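Local coordinates for protein NEQ263 (Nanoarchaeum equitans Kin4-M, PDB 5BN3) that probably binds ATP as the B-type subunit of an unusual archaeal ATP synthase core complex, in which it is paired with NeqA, at residues B[110-122]-B[383-397]. Residues are numbered along the deposited sequence; the frame is centred on the assembly and turned at random.
Sequences ILYTGISSIDVAH and FIKQDYYEYRSIEKS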
loop_
_atom_site.group_PDB
_atom_site.type_symbol
_atom_site.label_atom_id
_atom_site.label_comp_id
_atom_site.label_asym_id
_atom_site.label_seq_id
_atom_site.Cartn_x
_atom_site.Cartn_y
_atom_site.Cartn_z
ATOM N N ILE B 110 28.967 -5.339 -32.930
ATOM C CA ILE B 110 27.857 -4.395 -33.040
ATOM C C ILE B 110 26.990 -4.642 -34.277
ATOM O O ILE B 110 27.502 -4.761 -35.392
ATOM C CB ILE B 110 28.365 -2.933 -33.070
ATOM C CG1 ILE B 110 28.955 -2.543 -31.711
ATOM C CG2 ILE B 110 27.241 -1.977 -33.436
ATOM C CD1 ILE B 110 29.458 -1.109 -31.647
ATOM N N LEU B 111 25.679 -4.732 -34.064
ATOM C CA LEU B 111 24.710 -4.717 -35.156
ATOM C C LEU B 111 24.214 -3.286 -35.325
ATOM O O LEU B 111 23.448 -2.787 -34.497
ATOM C CB LEU B 111 23.523 -5.634 -34.845
ATOM C CG LEU B 111 23.745 -7.147 -34.803
ATOM C CD1 LEU B 111 22.521 -7.851 -34.244
ATOM C CD2 LEU B 111 24.054 -7.673 -36.189
ATOM N N TYR B 112 24.645 -2.618 -36.391
ATOM C CA TYR B 112 24.250 -1.227 -36.596
ATOM C C TYR B 112 22.796 -1.074 -37.042
ATOM O O TYR B 112 22.362 -1.670 -38.030
ATOM C CB TYR B 112 25.217 -0.517 -37.547
ATOM C CG TYR B 112 26.508 -0.161 -36.862
ATOM C CD1 TYR B 112 26.587 0.951 -36.040
ATOM C CD2 TYR B 112 27.639 -0.949 -37.010
ATOM C CE1 TYR B 112 27.753 1.276 -35.399
ATOM C CE2 TYR B 112 28.814 -0.627 -36.371
ATOM C CZ TYR B 112 28.860 0.487 -35.568
ATOM O OH TYR B 112 30.016 0.829 -34.920
ATOM N N THR B 113 22.055 -0.268 -36.290
ATOM C CA THR B 113 20.634 -0.063 -36.531
ATOM C C THR B 113 20.398 1.109 -37.466
ATOM O O THR B 113 19.354 1.196 -38.108
ATOM C CB THR B 113 19.876 0.197 -35.213
ATOM O OG1 THR B 113 20.300 1.446 -34.651
ATOM C CG2 THR B 113 20.146 -0.916 -34.219
ATOM N N GLY B 114 21.370 2.015 -37.530
ATOM C CA GLY B 114 21.227 3.225 -38.318
ATOM C C GLY B 114 20.526 4.316 -37.534
ATOM O O GLY B 114 20.270 5.405 -38.051
ATOM N N ILE B 115 20.218 4.012 -36.278
ATOM C CA ILE B 115 19.543 4.947 -35.387
ATOM C C ILE B 115 20.554 5.542 -34.406
ATOM O O ILE B 115 21.119 4.824 -33.582
ATOM C CB ILE B 115 18.411 4.232 -34.617
ATOM C CG1 ILE B 115 17.436 3.576 -35.604
ATOM C CG2 ILE B 115 17.679 5.202 -33.707
ATOM C CD1 ILE B 115 16.508 2.555 -34.971
ATOM N N SER B 116 20.774 6.852 -34.496
ATOM C CA SER B 116 21.815 7.526 -33.717
ATOM C C SER B 116 21.664 7.358 -32.210
ATOM O O SER B 116 22.637 7.085 -31.510
ATOM C CB SER B 116 21.851 9.015 -34.059
ATOM O OG SER B 116 22.081 9.215 -35.439
ATOM N N SER B 117 20.443 7.529 -31.715
ATOM C CA SER B 117 20.169 7.429 -30.284
ATOM C C SER B 117 20.468 6.040 -29.723
ATOM O O SER B 117 20.623 5.873 -28.512
ATOM C CB SER B 117 18.723 7.832 -29.988
ATOM O OG SER B 117 17.806 7.086 -30.765
ATOM N N ILE B 118 20.559 5.049 -30.606
ATOM C CA ILE B 118 20.957 3.700 -30.211
ATOM C C ILE B 118 22.441 3.443 -30.489
ATOM O O ILE B 118 23.196 3.102 -29.580
ATOM C CB ILE B 118 20.120 2.633 -30.949
ATOM C CG1 ILE B 118 18.666 2.662 -30.467
ATOM C CG2 ILE B 118 20.714 1.247 -30.743
ATOM C CD1 ILE B 118 17.767 1.659 -31.170
ATOM N N ASP B 119 22.855 3.621 -31.742
ATOM C CA ASP B 119 24.187 3.203 -32.193
ATOM C C ASP B 119 25.386 3.799 -31.444
ATOM O O ASP B 119 26.370 3.102 -31.199
ATOM C CB ASP B 119 24.343 3.457 -33.696
ATOM C CG ASP B 119 23.498 2.523 -34.540
ATOM O OD1 ASP B 119 23.031 1.491 -34.013
ATOM O OD2 ASP B 119 23.311 2.817 -35.739
ATOM N N VAL B 120 25.314 5.079 -31.095
ATOM C CA VAL B 120 26.442 5.739 -30.440
ATOM C C VAL B 120 26.642 5.281 -28.996
ATOM O O VAL B 120 27.670 4.698 -28.659
ATOM C CB VAL B 120 26.303 7.276 -30.477
ATOM C CG1 VAL B 120 27.460 7.928 -29.749
ATOM C CG2 VAL B 120 26.252 7.763 -31.915
ATOM N N ALA B 121 25.649 5.528 -28.149
ATOM C CA ALA B 121 25.804 5.274 -26.720
ATOM C C ALA B 121 25.304 3.904 -26.267
ATOM O O ALA B 121 25.797 3.362 -25.284
ATOM C CB ALA B 121 25.133 6.367 -25.920
ATOM N N HIS B 122 24.326 3.344 -26.970
ATOM C CA HIS B 122 23.727 2.080 -26.530
ATOM C C HIS B 122 23.608 1.029 -27.633
ATOM O O HIS B 122 22.519 0.493 -27.853
ATOM C CB HIS B 122 22.335 2.344 -25.941
ATOM C CG HIS B 122 22.282 3.517 -25.012
ATOM N ND1 HIS B 122 22.948 3.548 -23.806
ATOM C CD2 HIS B 122 21.627 4.703 -25.107
ATOM C CE1 HIS B 122 22.715 4.700 -23.202
ATOM N NE2 HIS B 122 21.915 5.418 -23.972
ATOM N N PHE B 383 19.991 15.087 -32.997
ATOM C CA PHE B 383 20.641 13.790 -32.842
ATOM C C PHE B 383 19.622 12.671 -32.619
ATOM O O PHE B 383 19.593 11.689 -33.362
ATOM C CB PHE B 383 21.653 13.840 -31.694
ATOM C CG PHE B 383 22.392 12.553 -31.479
ATOM C CD1 PHE B 383 23.469 12.215 -32.285
ATOM C CD2 PHE B 383 22.021 11.686 -30.462
ATOM C CE1 PHE B 383 24.156 11.029 -32.087
ATOM C CE2 PHE B 383 22.704 10.499 -30.259
ATOM C CZ PHE B 383 23.772 10.170 -31.072
ATOM N N ILE B 384 18.787 12.825 -31.596
ATOM C CA ILE B 384 17.754 11.837 -31.297
ATOM C C ILE B 384 16.667 11.826 -32.369
ATOM O O ILE B 384 16.324 10.768 -32.898
ATOM C CB ILE B 384 17.115 12.089 -29.912
ATOM C CG1 ILE B 384 18.177 11.992 -28.813
ATOM C CG2 ILE B 384 15.997 11.097 -29.648
ATOM C CD1 ILE B 384 17.632 12.232 -27.420
ATOM N N LYS B 385 16.131 13.003 -32.684
ATOM C CA LYS B 385 15.088 13.129 -33.699
ATOM C C LYS B 385 15.615 12.642 -35.046
ATOM O O LYS B 385 16.677 13.071 -35.504
ATOM C CB LYS B 385 14.605 14.582 -33.799
ATOM C CG LYS B 385 13.388 14.784 -34.702
ATOM C CD LYS B 385 12.929 16.242 -34.713
ATOM C CE LYS B 385 11.774 16.466 -35.685
ATOM N NZ LYS B 385 10.498 15.849 -35.229
ATOM N N GLN B 386 14.870 11.733 -35.665
ATOM C CA GLN B 386 15.310 11.054 -36.878
ATOM C C GLN B 386 14.107 10.389 -37.540
ATOM O O GLN B 386 13.229 9.868 -36.852
ATOM C CB GLN B 386 16.374 10.009 -36.521
ATOM C CG GLN B 386 16.790 9.094 -37.658
ATOM C CD GLN B 386 17.802 8.053 -37.224
ATOM O OE1 GLN B 386 18.478 8.211 -36.204
ATOM N NE2 GLN B 386 17.910 6.979 -37.995
ATOM N N ASP B 387 14.058 10.406 -38.869
ATOM C CA ASP B 387 12.915 9.837 -39.581
ATOM C C ASP B 387 12.856 8.310 -39.477
ATOM O O ASP B 387 13.885 7.639 -39.363
ATOM C CB ASP B 387 12.923 10.258 -41.052
ATOM C CG ASP B 387 11.630 9.908 -41.763
ATOM O OD1 ASP B 387 11.535 8.792 -42.319
ATOM O OD2 ASP B 387 10.701 10.744 -41.759
ATOM N N TYR B 388 11.638 7.778 -39.518
ATOM C CA TYR B 388 11.392 6.340 -39.471
ATOM C C TYR B 388 12.056 5.609 -40.639
ATOM O O TYR B 388 12.387 4.425 -40.537
ATOM C CB TYR B 388 9.879 6.098 -39.467
ATOM C CG TYR B 388 9.448 4.653 -39.555
ATOM C CD1 TYR B 388 9.860 3.723 -38.615
ATOM C CD2 TYR B 388 8.595 4.229 -40.563
ATOM C CE1 TYR B 388 9.453 2.403 -38.691
ATOM C CE2 TYR B 388 8.182 2.914 -40.644
ATOM C CZ TYR B 388 8.613 2.006 -39.706
ATOM O OH TYR B 388 8.207 0.695 -39.782
ATOM N N TYR B 389 12.258 6.320 -41.743
ATOM C CA TYR B 389 12.866 5.726 -42.930
ATOM C C TYR B 389 14.294 6.207 -43.158
ATOM O O TYR B 389 14.863 6.003 -44.231
ATOM C CB TYR B 389 12.007 6.008 -44.164
ATOM C CG TYR B 389 10.655 5.346 -44.104
ATOM C CD1 TYR B 389 10.545 3.966 -44.113
ATOM C CD2 TYR B 389 9.492 6.097 -44.040
ATOM C CE1 TYR B 389 9.318 3.353 -44.055
ATOM C CE2 TYR B 389 8.256 5.490 -43.986
ATOM C CZ TYR B 389 8.177 4.117 -43.995
ATOM O OH TYR B 389 6.951 3.500 -43.940
ATOM N N GLU B 390 14.874 6.837 -42.143
ATOM C CA GLU B 390 16.227 7.370 -42.248
ATOM C C GLU B 390 17.255 6.426 -41.634
ATOM O O GLU B 390 17.074 5.941 -40.513
ATOM C CB GLU B 390 16.315 8.741 -41.572
ATOM C CG GLU B 390 17.710 9.350 -41.584
ATOM C CD GLU B 390 17.745 10.751 -41.005
ATOM O OE1 GLU B 390 16.696 11.225 -40.516
ATOM O OE2 GLU B 390 18.823 11.382 -41.037
ATOM N N TYR B 391 18.327 6.164 -42.377
ATOM C CA TYR B 391 19.444 5.373 -41.874
ATOM C C TYR B 391 20.672 6.262 -41.732
ATOM O O TYR B 391 21.101 6.901 -42.695
ATOM C CB TYR B 391 19.758 4.208 -42.823
ATOM C CG TYR B 391 20.859 3.298 -42.323
ATOM C CD1 TYR B 391 22.200 3.615 -42.516
ATOM C CD2 TYR B 391 20.558 2.118 -41.662
ATOM C CE1 TYR B 391 23.203 2.787 -42.055
ATOM C CE2 TYR B 391 21.553 1.282 -41.202
ATOM C CZ TYR B 391 22.871 1.622 -41.399
ATOM O OH TYR B 391 23.861 0.786 -40.936
ATOM N N ARG B 392 21.246 6.294 -40.536
ATOM C CA ARG B 392 22.469 7.050 -40.314
ATOM C C ARG B 392 23.642 6.115 -40.062
ATOM O O ARG B 392 23.586 5.257 -39.180
ATOM C CB ARG B 392 22.303 8.013 -39.134
ATOM C CG ARG B 392 21.173 9.011 -39.303
ATOM C CD ARG B 392 21.284 10.128 -38.290
ATOM N NE ARG B 392 20.169 11.067 -38.376
ATOM C CZ ARG B 392 19.666 11.720 -37.334
ATOM N NH1 ARG B 392 20.173 11.530 -36.125
ATOM N NH2 ARG B 392 18.652 12.555 -37.501
ATOM N N SER B 393 24.705 6.272 -40.846
ATOM C CA SER B 393 25.937 5.546 -40.580
ATOM C C SER B 393 26.499 6.056 -39.259
ATOM O O SER B 393 26.172 7.164 -38.825
ATOM C CB SER B 393 26.952 5.748 -41.707
ATOM O OG SER B 393 27.439 7.078 -41.731
ATOM N N ILE B 394 27.329 5.246 -38.610
ATOM C CA ILE B 394 27.921 5.639 -37.337
ATOM C C ILE B 394 28.790 6.887 -37.513
ATOM O O ILE B 394 28.877 7.726 -36.613
ATOM C CB ILE B 394 28.717 4.472 -36.702
ATOM C CG1 ILE B 394 29.197 4.835 -35.296
ATOM C CG2 ILE B 394 29.889 4.062 -37.582
ATOM C CD1 ILE B 394 28.073 5.099 -34.324
ATOM N N GLU B 395 29.405 7.014 -38.688
ATOM C CA GLU B 395 30.209 8.185 -39.015
ATOM C C GLU B 395 29.344 9.439 -39.094
ATOM O O GLU B 395 29.748 10.510 -38.641
ATOM C CB GLU B 395 30.959 7.980 -40.337
ATOM C CG GLU B 395 32.030 6.898 -40.304
ATOM C CD GLU B 395 31.473 5.501 -40.512
ATOM O OE1 GLU B 395 30.319 5.370 -40.971
ATOM O OE2 GLU B 395 32.200 4.528 -40.219
ATOM N N LYS B 396 28.152 9.299 -39.667
ATOM C CA LYS B 396 27.204 10.406 -39.744
ATOM C C LYS B 396 26.744 10.827 -38.349
ATOM O O LYS B 396 26.602 12.017 -38.065
ATOM C CB LYS B 396 25.999 10.023 -40.611
ATOM C CG LYS B 396 24.921 11.097 -40.700
ATOM C CD LYS B 396 25.479 12.403 -41.253
ATOM C CE LYS B 396 24.431 13.507 -41.256
ATOM N NZ LYS B 396 23.273 13.198 -42.132
ATOM N N SER B 397 26.527 9.846 -37.479
ATOM C CA SER B 397 26.122 10.118 -36.103
ATOM C C SER B 397 27.208 10.872 -35.334
ATOM O O SER B 397 26.906 11.758 -34.533
ATOM C CB SER B 397 25.766 8.812 -35.384
ATOM O OG SER B 397 24.605 8.221 -35.945
HETATM O O HOH W 1 17.986 8.567 -33.312
HETATM O O HOH W 2 24.254 5.613 -36.365
#
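Gly-114 sets its CA over one face of the Tyr-391 ring, 3.7 Å from the ring centroid, a CH-pi contact. A positive phi (85°) and the ring pressed on this side both suit a residue without a side chain. The bare backbone thus forms the hollow and the tyrosine the bump. The carbonyl O of Gly-114 takes two donors: Arg-392 N at 2.8 Å, in the carbonyl plane and on a lone pair, and Gln-386 NE2, tilted from that plane. The other end of the same amide, OE1, accepts from Ser-116 N at 3.2 Å, so the extended glutamine chain brackets the backbone before helix 116-119.

Here the shape reverses: Ser-116 projects toward 383-397. Its CB sits over one face of the Phe-383 ring, while OG receives Arg-392 NH1 in the guanidinium plane at 3.1 Å and donates to Ser-397 OG at 2.8 Å. The buried hydroxyl thus both accepts and donates. Val-120 CG2 meets the edge of that phenyl ring at CZ (3.6 Å) and also packs on Ile-394. Ile-394 swings CG1 away from its own amide nitrogen (chi1 -173°), which carries CD1 to Val-120 CG2, while its CB lies 3.6 Å from Tyr-112 CE1. A water joins Asp-119 OD2, Arg-392 O and Ser-397 OG within the seam. Such interlocking is interdomain packing: a loop and short helix of the nucleotide-binding region fit against the connection between helices 367-384 and 394-408 of the helical C-terminal domain of V/A-type ATP synthase subunits.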